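Phenol hydroxylase component phN (Pseudomonas stutzeri, PDB 3U52) is the diiron-bearing component of a bacterial phenol hydroxylase and probably activates dioxygen at its two iron ions to hydroxylate phenol. Local coordinates at residues S48-P53 against M237-E242; E40-T45 against K245-Q250; R168-S173 against Q344-H349. All coordinates share one frame; numbering follows the deposited sequence.

Contact 1: residues S48-P53 against M237-E242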
loop_
_atom_site.group_PDB
_atom_site.type_symbol
_atom_site.label_atom_id
_atom_site.label_comp_id
_atom_site.label_asym_id
_atom_site.label_seq_id
_atom_site.Cartn_x
_atom_site.Cartn_y
_atom_site.Cartn_z
ATOM N N SER A 48 -12.526 39.359 -9.183
ATOM C CA SER A 48 -13.702 38.476 -9.192
ATOM C C SER A 48 -13.854 37.723 -10.528
ATOM O O SER A 48 -14.546 36.687 -10.626
ATOM C CB SER A 48 -14.969 39.272 -8.876
ATOM O OG SER A 48 -15.433 39.893 -10.065
ATOM N N GLN A 49 -13.180 38.207 -11.554
ATOM C CA GLN A 49 -13.159 37.444 -12.785
ATOM C C GLN A 49 -12.221 36.234 -12.772
ATOM O O GLN A 49 -12.200 35.450 -13.734
ATOM C CB GLN A 49 -12.903 38.363 -13.952
ATOM C CG GLN A 49 -14.054 39.319 -14.093
ATOM C CD GLN A 49 -13.778 40.386 -15.087
ATOM O OE1 GLN A 49 -14.661 40.732 -15.879
ATOM N NE2 GLN A 49 -12.563 40.937 -15.062
ATOM N N TRP A 50 -11.465 36.073 -11.685
ATOM C CA TRP A 50 -10.719 34.825 -11.453
ATOM C C TRP A 50 -11.663 33.612 -11.477
ATOM O O TRP A 50 -12.670 33.600 -10.744
ATOM C CB TRP A 50 -9.989 34.903 -10.088
ATOM C CG TRP A 50 -9.197 33.666 -9.793
ATOM C CD1 TRP A 50 -9.575 32.604 -9.027
ATOM C CD2 TRP A 50 -7.909 33.362 -10.295
ATOM N NE1 TRP A 50 -8.583 31.643 -9.015
ATOM C CE2 TRP A 50 -7.547 32.086 -9.789
ATOM C CE3 TRP A 50 -6.997 34.054 -11.112
ATOM C CZ2 TRP A 50 -6.295 31.484 -10.069
ATOM C CZ3 TRP A 50 -5.763 33.440 -11.412
ATOM C CH2 TRP A 50 -5.435 32.160 -10.894
ATOM N N GLU A 51 -11.382 32.617 -12.324
ATOM C CA GLU A 51 -12.129 31.349 -12.322
ATOM C C GLU A 51 -11.316 30.309 -11.584
ATOM O O GLU A 51 -10.138 30.121 -11.907
ATOM C CB GLU A 51 -12.406 30.839 -13.757
ATOM C CG GLU A 51 -13.421 31.690 -14.581
ATOM C CD GLU A 51 -14.785 31.871 -13.899
ATOM O OE1 GLU A 51 -15.340 30.866 -13.349
ATOM O OE2 GLU A 51 -15.310 33.031 -13.924
ATOM N N ASP A 52 -11.911 29.653 -10.598
ATOM C CA ASP A 52 -11.169 28.667 -9.777
ATOM C C ASP A 52 -10.717 27.526 -10.671
ATOM O O ASP A 52 -11.510 26.992 -11.422
ATOM C CB ASP A 52 -12.015 28.164 -8.597
ATOM C CG ASP A 52 -12.629 29.325 -7.767
ATOM O OD1 ASP A 52 -13.869 29.417 -7.703
ATOM O OD2 ASP A 52 -11.904 30.153 -7.195
ATOM N N PRO A 53 -9.414 27.219 -10.670
ATOM C CA PRO A 53 -8.908 26.139 -11.536
ATOM C C PRO A 53 -9.293 24.742 -11.065
ATOM O O PRO A 53 -9.208 23.772 -11.857
ATOM C CB PRO A 53 -7.399 26.340 -11.532
ATOM C CG PRO A 53 -7.102 27.091 -10.239
ATOM C CD PRO A 53 -8.342 27.921 -9.943
ATOM N N MET A 237 -1.334 22.189 -13.633
ATOM C CA MET A 237 -1.465 22.631 -15.028
ATOM C C MET A 237 -2.655 23.556 -15.246
ATOM O O MET A 237 -2.549 24.505 -16.007
ATOM C CB MET A 237 -1.607 21.441 -15.993
ATOM C CG MET A 237 -0.433 20.512 -15.949
ATOM S SD MET A 237 -0.677 19.090 -17.053
ATOM C CE MET A 237 -0.207 19.828 -18.626
ATOM N N THR A 238 -3.789 23.263 -14.610
ATOM C CA THR A 238 -4.953 24.111 -14.732
ATOM C C THR A 238 -4.745 25.484 -14.103
ATOM O O THR A 238 -5.203 26.515 -14.656
ATOM C CB THR A 238 -6.233 23.457 -14.162
ATOM O OG1 THR A 238 -6.308 22.085 -14.586
ATOM C CG2 THR A 238 -7.428 24.215 -14.716
ATOM N N LEU A 239 -4.059 25.531 -12.951
ATOM C CA LEU A 239 -3.701 26.840 -12.400
ATOM C C LEU A 239 -2.840 27.636 -13.417
ATOM O O LEU A 239 -3.115 28.817 -13.671
ATOM C CB LEU A 239 -3.071 26.732 -10.989
ATOM C CG LEU A 239 -2.334 27.926 -10.343
ATOM C CD1 LEU A 239 -3.275 29.118 -10.184
ATOM C CD2 LEU A 239 -1.791 27.532 -8.961
ATOM N N GLY A 240 -1.860 26.985 -14.039
ATOM C CA GLY A 240 -0.947 27.662 -14.986
ATOM C C GLY A 240 -1.710 28.284 -16.144
ATOM O O GLY A 240 -1.428 29.416 -16.556
ATOM N N LEU A 241 -2.680 27.544 -16.659
ATOM C CA LEU A 241 -3.558 28.002 -17.769
ATOM C C LEU A 241 -4.434 29.175 -17.300
ATOM O O LEU A 241 -4.494 30.195 -17.969
ATOM C CB LEU A 241 -4.474 26.857 -18.196
ATOM C CG LEU A 241 -4.850 26.580 -19.653
ATOM C CD1 LEU A 241 -6.300 26.087 -19.700
ATOM C CD2 LEU A 241 -4.550 27.782 -20.602
ATOM N N GLU A 242 -5.085 29.041 -16.139
ATOM C CA GLU A 242 -5.870 30.149 -15.569
ATOM C C GLU A 242 -5.049 31.422 -15.408
ATOM O O GLU A 242 -5.506 32.516 -15.799
ATOM C CB GLU A 242 -6.540 29.773 -14.226
ATOM C CG GLU A 242 -7.439 30.933 -13.619
ATOM C CD GLU A 242 -8.548 31.520 -14.576
ATOM O OE1 GLU A 242 -8.923 30.869 -15.590
ATOM O OE2 GLU A 242 -9.097 32.640 -14.303
#
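The loop 48-53 comes down onto helix 220-250 at its Pro-53 end, where the CA atoms of Pro-53 and Leu-239 are 5.3 Å apart, and the 3-10 turn at Ser-48 and Gln-49 stands off from the helix. Proline suits this landing because its compact ring lies close to the helix backbone: CB of Pro-53 is 3.7 Å from N of Leu-239, and its CG lies alongside CB of the same leucine. The methyl CG2 of Thr-238 packs against the proline CB, while the threonine hydroxyl is turned back to the helix and bonds to the carbonyl of Ala-234.

Glu-242 does two jobs with one side chain. Its CG stands anti to the backbone N (chi1 -178°) and crosses the indole of Trp-50, meeting the six-membered ring in a CH-pi contact over one face, 3.6 Å from CG to the ring centroid. A bend at chi2 then turns the carboxylate toward the loop backbone, where N of Glu-51 donates to OE2 of Glu-242 over 3.0 Å. The bond is nearly straight, at 170°, but the N-H reaches the oxygen from well above the carboxylate plane. Glutamate thus combines an aliphatic stem for the ring with an acceptor for the loop. The side chain of Glu-51 itself leads away from the helix and touches Lys-11. At the indole edge, near the ring plane, CH2 of Trp-50 meets CD1 of Leu-239 at 3.8 Å.

Trp-50 also helps line a xenon pocket. Around the contact, helix 125-155 meets Pro-53 and Leu-239 through Ala-130, helix 187-216 touches Leu-239 through Ser-195, and helix 10-16 packs on the loop side against Glu-51 and Asp-52.

Contact 2: residues E40-T45 against K245-Q250; sequences EGIKIT and KFILEQ
Thr-45 and Gln-250 tie a loop to the late turns of helix 220-250, which earlier along its length supplies Glu-233 and His-236 to an iron site of the diiron hydroxylase fold. The hydroxyl of Thr-45 donates to the backbone carbonyl of Gln-250, OG1 to O 2.9 Å, approaching nearly end-on to the C=O. A bend at chi2 (-76°) folds the glutamine side chain over toward the loop, and OE1 of Gln-250 takes a short but angled, weak bond from N of Thr-45 (2.7 Å, 129°); the same oxygen also accepts from N of Asp-46, so two successive loop amides share it. Glutamine fits here because its long arm can span from helix to loop. Just beyond, at the start of helix 254-283, Asn-254 accepts from N of Lys-43 and donates to O of Ile-247, and the ammonium of Lys-43 pairs with Asp-253.

Apolar side chains pack between loop and helix. CD1 of Ile-42 meets CG2 of Ile-247 at 4.0 Å, the two side chains crossing near a right angle. Ile-44 crosses Phe-246 similarly, CD1 of Ile-44 lying 3.9 Å from CE2 of Phe-246. Within the helix, CG of Gln-250 sits 3.8 Å above the centre of the Phe-246 ring.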
loop_
_atom_site.group_PDB
_atom_site.type_symbol
_atom_site.label_atom_id
_atom_site.label_comp_id
_atom_site.label_asym_id
_atom_site.label_seq_id
_atom_site.Cartn_x
_atom_site.Cartn_y
_atom_site.Cartn_z
ATOM N N GLU A 40 5.548 45.505 -10.585
ATOM C CA GLU A 40 5.945 44.801 -11.821
ATOM C C GLU A 40 5.327 45.426 -13.089
ATOM O O GLU A 40 5.733 45.122 -14.213
ATOM C CB GLU A 40 5.539 43.304 -11.739
ATOM C CG GLU A 40 6.428 42.473 -10.819
ATOM C CD GLU A 40 5.844 41.074 -10.584
ATOM O OE1 GLU A 40 4.765 40.956 -9.957
ATOM O OE2 GLU A 40 6.475 40.094 -11.028
ATOM N N GLY A 41 4.352 46.300 -12.903
ATOM C CA GLY A 41 3.654 46.901 -14.022
ATOM C C GLY A 41 2.357 46.226 -14.368
ATOM O O GLY A 41 1.634 46.706 -15.249
ATOM N N ILE A 42 2.036 45.094 -13.723
ATOM C CA ILE A 42 0.802 44.358 -14.067
ATOM C C ILE A 42 -0.426 45.037 -13.455
ATOM O O ILE A 42 -0.394 45.397 -12.302
ATOM C CB ILE A 42 0.869 42.858 -13.599
ATOM C CG1 ILE A 42 1.939 42.104 -14.425
ATOM C CG2 ILE A 42 -0.497 42.218 -13.698
ATOM C CD1 ILE A 42 1.543 41.851 -15.915
ATOM N N LYS A 43 -1.498 45.192 -14.238
ATOM C CA LYS A 43 -2.691 45.874 -13.782
ATOM C C LYS A 43 -3.801 44.861 -13.675
ATOM O O LYS A 43 -4.063 44.124 -14.635
ATOM C CB LYS A 43 -3.106 46.957 -14.767
ATOM C CG LYS A 43 -2.025 48.013 -15.025
ATOM C CD LYS A 43 -2.662 49.342 -15.488
ATOM C CE LYS A 43 -1.616 50.374 -15.874
ATOM N NZ LYS A 43 -0.934 49.927 -17.127
ATOM N N ILE A 44 -4.421 44.791 -12.486
ATOM C CA ILE A 44 -5.562 43.939 -12.305
ATOM C C ILE A 44 -6.784 44.832 -12.222
ATOM O O ILE A 44 -6.855 45.732 -11.395
ATOM C CB ILE A 44 -5.464 43.009 -11.066
ATOM C CG1 ILE A 44 -4.185 42.149 -11.120
ATOM C CG2 ILE A 44 -6.739 42.072 -10.993
ATOM C CD1 ILE A 44 -4.067 41.253 -12.326
ATOM N N THR A 45 -7.729 44.551 -13.094
ATOM C CA THR A 45 -8.991 45.281 -13.241
ATOM C C THR A 45 -10.120 44.750 -12.316
ATOM O O THR A 45 -10.927 45.533 -11.811
ATOM C CB THR A 45 -9.385 45.225 -14.715
ATOM O OG1 THR A 45 -8.708 46.293 -15.412
ATOM C CG2 THR A 45 -10.892 45.285 -14.908
ATOM N N LYS A 245 -4.246 33.332 -18.853
ATOM C CA LYS A 245 -5.498 33.878 -19.383
ATOM C C LYS A 245 -6.015 35.006 -18.515
ATOM O O LYS A 245 -6.302 36.077 -19.043
ATOM C CB LYS A 245 -6.554 32.803 -19.589
ATOM C CG LYS A 245 -6.046 31.717 -20.569
ATOM C CD LYS A 245 -7.143 30.821 -21.114
ATOM C CE LYS A 245 -6.709 30.210 -22.469
ATOM N NZ LYS A 245 -7.841 29.411 -23.134
ATOM N N PHE A 246 -6.034 34.801 -17.199
ATOM C CA PHE A 246 -6.479 35.831 -16.262
ATOM C C PHE A 246 -5.703 37.140 -16.444
ATOM O O PHE A 246 -6.293 38.200 -16.594
ATOM C CB PHE A 246 -6.315 35.380 -14.810
ATOM C CG PHE A 246 -6.784 36.397 -13.836
ATOM C CD1 PHE A 246 -8.135 36.660 -13.697
ATOM C CD2 PHE A 246 -5.873 37.134 -13.097
ATOM C CE1 PHE A 246 -8.568 37.658 -12.789
ATOM C CE2 PHE A 246 -6.304 38.102 -12.196
ATOM C CZ PHE A 246 -7.650 38.357 -12.051
ATOM N N ILE A 247 -4.386 37.034 -16.444
ATOM C CA ILE A 247 -3.462 38.192 -16.539
ATOM C C ILE A 247 -3.567 38.908 -17.882
ATOM O O ILE A 247 -3.615 40.153 -17.922
ATOM C CB ILE A 247 -2.014 37.759 -16.275
ATOM C CG1 ILE A 247 -1.871 37.309 -14.820
ATOM C CG2 ILE A 247 -1.048 38.902 -16.510
ATOM C CD1 ILE A 247 -0.421 36.823 -14.482
ATOM N N LEU A 248 -3.652 38.118 -18.966
ATOM C CA LEU A 248 -3.772 38.690 -20.306
ATOM C C LEU A 248 -5.106 39.415 -20.511
ATOM O O LEU A 248 -5.168 40.406 -21.231
ATOM C CB LEU A 248 -3.604 37.610 -21.387
ATOM C CG LEU A 248 -2.162 37.089 -21.445
ATOM C CD1 LEU A 248 -2.052 35.808 -22.311
ATOM C CD2 LEU A 248 -1.199 38.169 -21.881
ATOM N N GLU A 249 -6.162 38.937 -19.872
ATOM C CA GLU A 249 -7.485 39.530 -20.054
ATOM C C GLU A 249 -7.735 40.743 -19.194
ATOM O O GLU A 249 -8.631 41.533 -19.469
ATOM C CB GLU A 249 -8.546 38.478 -19.793
ATOM C CG GLU A 249 -8.641 37.518 -20.959
ATOM C CD GLU A 249 -9.715 36.496 -20.817
ATOM O OE1 GLU A 249 -10.620 36.716 -19.980
ATOM O OE2 GLU A 249 -9.652 35.480 -21.554
ATOM N N GLN A 250 -6.940 40.913 -18.150
ATOM C CA GLN A 250 -7.194 41.970 -17.193
ATOM C C GLN A 250 -6.858 43.376 -17.691
ATOM O O GLN A 250 -7.456 44.342 -17.225
ATOM C CB GLN A 250 -6.508 41.676 -15.856
ATOM C CG GLN A 250 -7.182 40.593 -15.095
ATOM C CD GLN A 250 -8.456 41.057 -14.440
ATOM O OE1 GLN A 250 -8.451 42.055 -13.768
ATOM N NE2 GLN A 250 -9.550 40.343 -14.644
#

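Contact 3: residues R168-S173 against Q344-H349; sequences RVWYLS and QATNFH. With XE (xenon), chain R.
A xenon pocket of this diiron hydroxylase, lined by Trp-170, Tyr-342 and Pro-396, borders a buried meeting of two loops in which the indole of Trp-170 bonds to the backbone of Ala-345. Loop 168-173 leads into helix 173-184, and the loop 344-349 follows helix 331-342. The xenon atom lies over one face of the Trp-170 indole, nearest to CD2 at 3.7 Å; the broad, polarisable surface of tryptophan suits an uncharged guest held by dispersion. Toward the rim of the opposite face sits CB of the next residue, Tyr-171.

The indole edge is fixed by a hydrogen bond. NE1 of Trp-170 donates to O of Ala-345 over 2.9 Å; the oxygen lies close to the ring plane, but the N-H is bent to 135° and comes to the carbonyl from above its plane. With CG held between its backbone N and carbonyl carbon (chi1 68°), the tryptophan turns this edge toward the partner loop. The methyl CG2 of Thr-346 fills in beside it, 3.6 Å from CZ2 of Trp-170, and also approaches CD2 of Tyr-171. The hydroxyl of Thr-346 is occupied within its own loop, donating to O of Phe-348.

Tyr-171 carries the other half of the contact. Its ring receives the edge of Phe-348 in an offset edge-to-face pair, with planes at 84° and centroids 5.5 Å apart; CE2 of Phe-348 comes within 3.6 Å of CZ of Tyr-171. Phe-339 touches both of these rings and Trp-170, completing an aromatic cluster. A polar pair satisfies the buried tyrosine hydroxyl: the amide of Asn-347 lies nearly coplanar with the phenol ring, its ND2 held by O of Gly-158, and OH of Tyr-171 donates to OD1 of Asn-347 over 2.6 Å, in the plane of the amide carbonyl, where a lone pair points.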
loop_
_atom_site.group_PDB
_atom_site.type_symbol
_atom_site.label_atom_id
_atom_site.label_comp_id
_atom_site.label_asym_id
_atom_site.label_seq_id
_atom_site.Cartn_x
_atom_site.Cartn_y
_atom_site.Cartn_z
ATOM N N ARG A 168 26.086 24.311 -3.650
ATOM C CA ARG A 168 27.537 24.460 -3.826
ATOM C C ARG A 168 28.053 23.972 -5.151
ATOM O O ARG A 168 28.841 24.670 -5.791
ATOM C CB ARG A 168 28.315 23.769 -2.693
ATOM C CG ARG A 168 28.013 24.369 -1.321
ATOM C CD ARG A 168 28.609 23.588 -0.166
ATOM N NE ARG A 168 28.301 24.240 1.122
ATOM C CZ ARG A 168 27.084 24.315 1.685
ATOM N NH1 ARG A 168 26.001 23.770 1.124
ATOM N NH2 ARG A 168 26.943 24.959 2.836
ATOM N N VAL A 169 27.652 22.771 -5.542
ATOM C CA VAL A 169 28.220 22.090 -6.703
ATOM C C VAL A 169 27.993 22.814 -8.016
ATOM O O VAL A 169 26.894 23.267 -8.311
ATOM C CB VAL A 169 27.715 20.615 -6.827
ATOM C CG1 VAL A 169 28.240 19.975 -8.082
ATOM C CG2 VAL A 169 28.153 19.779 -5.622
ATOM N N TRP A 170 29.047 22.860 -8.828
ATOM C CA TRP A 170 29.049 23.636 -10.052
ATOM C C TRP A 170 27.783 23.454 -10.887
ATOM O O TRP A 170 27.074 24.427 -11.130
ATOM C CB TRP A 170 30.381 23.437 -10.853
ATOM C CG TRP A 170 30.561 22.047 -11.428
ATOM C CD1 TRP A 170 31.040 20.924 -10.775
ATOM C CD2 TRP A 170 30.261 21.635 -12.779
ATOM N NE1 TRP A 170 31.013 19.825 -11.632
ATOM C CE2 TRP A 170 30.544 20.232 -12.868
ATOM C CE3 TRP A 170 29.734 22.296 -13.914
ATOM C CZ2 TRP A 170 30.340 19.495 -14.073
ATOM C CZ3 TRP A 170 29.543 21.548 -15.125
ATOM C CH2 TRP A 170 29.864 20.180 -15.193
ATOM N N TYR A 171 27.450 22.226 -11.282
ATOM C CA TYR A 171 26.367 22.019 -12.266
ATOM C C TYR A 171 24.940 22.215 -11.658
ATOM O O TYR A 171 23.970 22.491 -12.347
ATOM C CB TYR A 171 26.544 20.627 -12.922
ATOM C CG TYR A 171 26.064 19.464 -12.051
ATOM C CD1 TYR A 171 24.732 19.055 -12.130
ATOM C CD2 TYR A 171 26.912 18.797 -11.176
ATOM C CE1 TYR A 171 24.250 18.046 -11.362
ATOM C CE2 TYR A 171 26.438 17.756 -10.380
ATOM C CZ TYR A 171 25.074 17.394 -10.493
ATOM O OH TYR A 171 24.450 16.406 -9.759
ATOM N N LEU A 172 24.832 22.050 -10.344
ATOM C CA LEU A 172 23.580 22.322 -9.613
ATOM C C LEU A 172 23.269 23.810 -9.447
ATOM O O LEU A 172 22.142 24.163 -9.082
ATOM C CB LEU A 172 23.625 21.635 -8.220
ATOM C CG LEU A 172 23.785 20.106 -8.374
ATOM C CD1 LEU A 172 24.042 19.423 -7.031
ATOM C CD2 LEU A 172 22.499 19.555 -9.014
ATOM N N SER A 173 24.227 24.695 -9.726
ATOM C CA SER A 173 23.856 26.119 -9.828
ATOM C C SER A 173 22.885 26.442 -10.996
ATOM O O SER A 173 22.230 27.484 -10.967
ATOM C CB SER A 173 25.087 27.037 -9.884
ATOM O OG SER A 173 25.579 27.106 -11.254
ATOM N N GLN A 344 34.952 13.936 -12.661
ATOM C CA GLN A 344 35.809 13.918 -11.450
ATOM C C GLN A 344 35.230 14.891 -10.385
ATOM O O GLN A 344 35.582 14.832 -9.193
ATOM C CB GLN A 344 37.312 14.199 -11.764
ATOM C CG GLN A 344 37.740 15.676 -11.984
ATOM C CD GLN A 344 37.567 16.112 -13.424
ATOM O OE1 GLN A 344 38.319 16.942 -13.938
ATOM N NE2 GLN A 344 36.618 15.531 -14.089
ATOM N N ALA A 345 34.346 15.784 -10.830
ATOM C CA ALA A 345 33.821 16.830 -9.970
ATOM C C ALA A 345 32.299 16.852 -9.881
ATOM O O ALA A 345 31.723 17.908 -9.644
ATOM C CB ALA A 345 34.303 18.176 -10.438
ATOM N N THR A 346 31.663 15.704 -10.091
ATOM C CA THR A 346 30.200 15.536 -9.968
ATOM C C THR A 346 29.910 14.353 -9.005
ATOM O O THR A 346 30.784 13.548 -8.713
ATOM C CB THR A 346 29.524 15.211 -11.347
ATOM O OG1 THR A 346 30.054 13.959 -11.824
ATOM C CG2 THR A 346 29.825 16.311 -12.408
ATOM N N ASN A 347 28.667 14.261 -8.531
ATOM C CA ASN A 347 28.247 13.246 -7.573
ATOM C C ASN A 347 27.552 12.093 -8.291
ATOM O O ASN A 347 26.809 11.335 -7.672
ATOM C CB ASN A 347 27.285 13.880 -6.539
ATOM C CG ASN A 347 26.003 14.414 -7.177
ATOM O OD1 ASN A 347 26.040 15.213 -8.122
ATOM N ND2 ASN A 347 24.842 14.000 -6.631
ATOM N N PHE A 348 27.744 11.992 -9.602
ATOM C CA PHE A 348 27.295 10.863 -10.403
ATOM C C PHE A 348 28.365 10.433 -11.409
ATOM O O PHE A 348 29.278 11.194 -11.743
ATOM C CB PHE A 348 25.909 11.067 -11.075
ATOM C CG PHE A 348 25.860 12.194 -12.096
ATOM C CD1 PHE A 348 26.270 11.983 -13.406
ATOM C CD2 PHE A 348 25.465 13.461 -11.719
ATOM C CE1 PHE A 348 26.222 13.051 -14.366
ATOM C CE2 PHE A 348 25.417 14.529 -12.631
ATOM C CZ PHE A 348 25.791 14.338 -13.958
ATOM N N HIS A 349 28.235 9.201 -11.872
ATOM C CA HIS A 349 29.149 8.625 -12.877
ATOM C C HIS A 349 28.725 8.854 -14.325
ATOM O O HIS A 349 27.546 9.092 -14.608
ATOM C CB HIS A 349 29.232 7.098 -12.677
ATOM C CG HIS A 349 29.544 6.697 -11.265
ATOM N ND1 HIS A 349 30.661 7.124 -10.604
ATOM C CD2 HIS A 349 28.869 5.910 -10.390
ATOM C CE1 HIS A 349 30.685 6.607 -9.387
ATOM N NE2 HIS A 349 29.599 5.873 -9.227
HETATM XE XE XE R . 33.815 21.734 -13.704
#

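Contacts 1 and 2 are neighbours, their centres about 13 Å apart: both set a segment of the same loop region against helix 220-250, and Phe-246 of contact 2 meets Trp-50 of contact 1 edge-to-face. Both are partly buried. Contact 3 lies on the opposite side of the chain's centre, its own centre about 38 Å from that of contact 1 and about 40 Å from that of contact 2, and all of its touching residues are buried. In contacts 1 and 2 a helix side chain, Glu-242 or Gln-250, takes a loop N-H, with one aromatic ring each among aliphatic neighbours; in contact 3 several rings meet, and the bonds run from indole to carbonyl and from hydroxyl to amide oxygen.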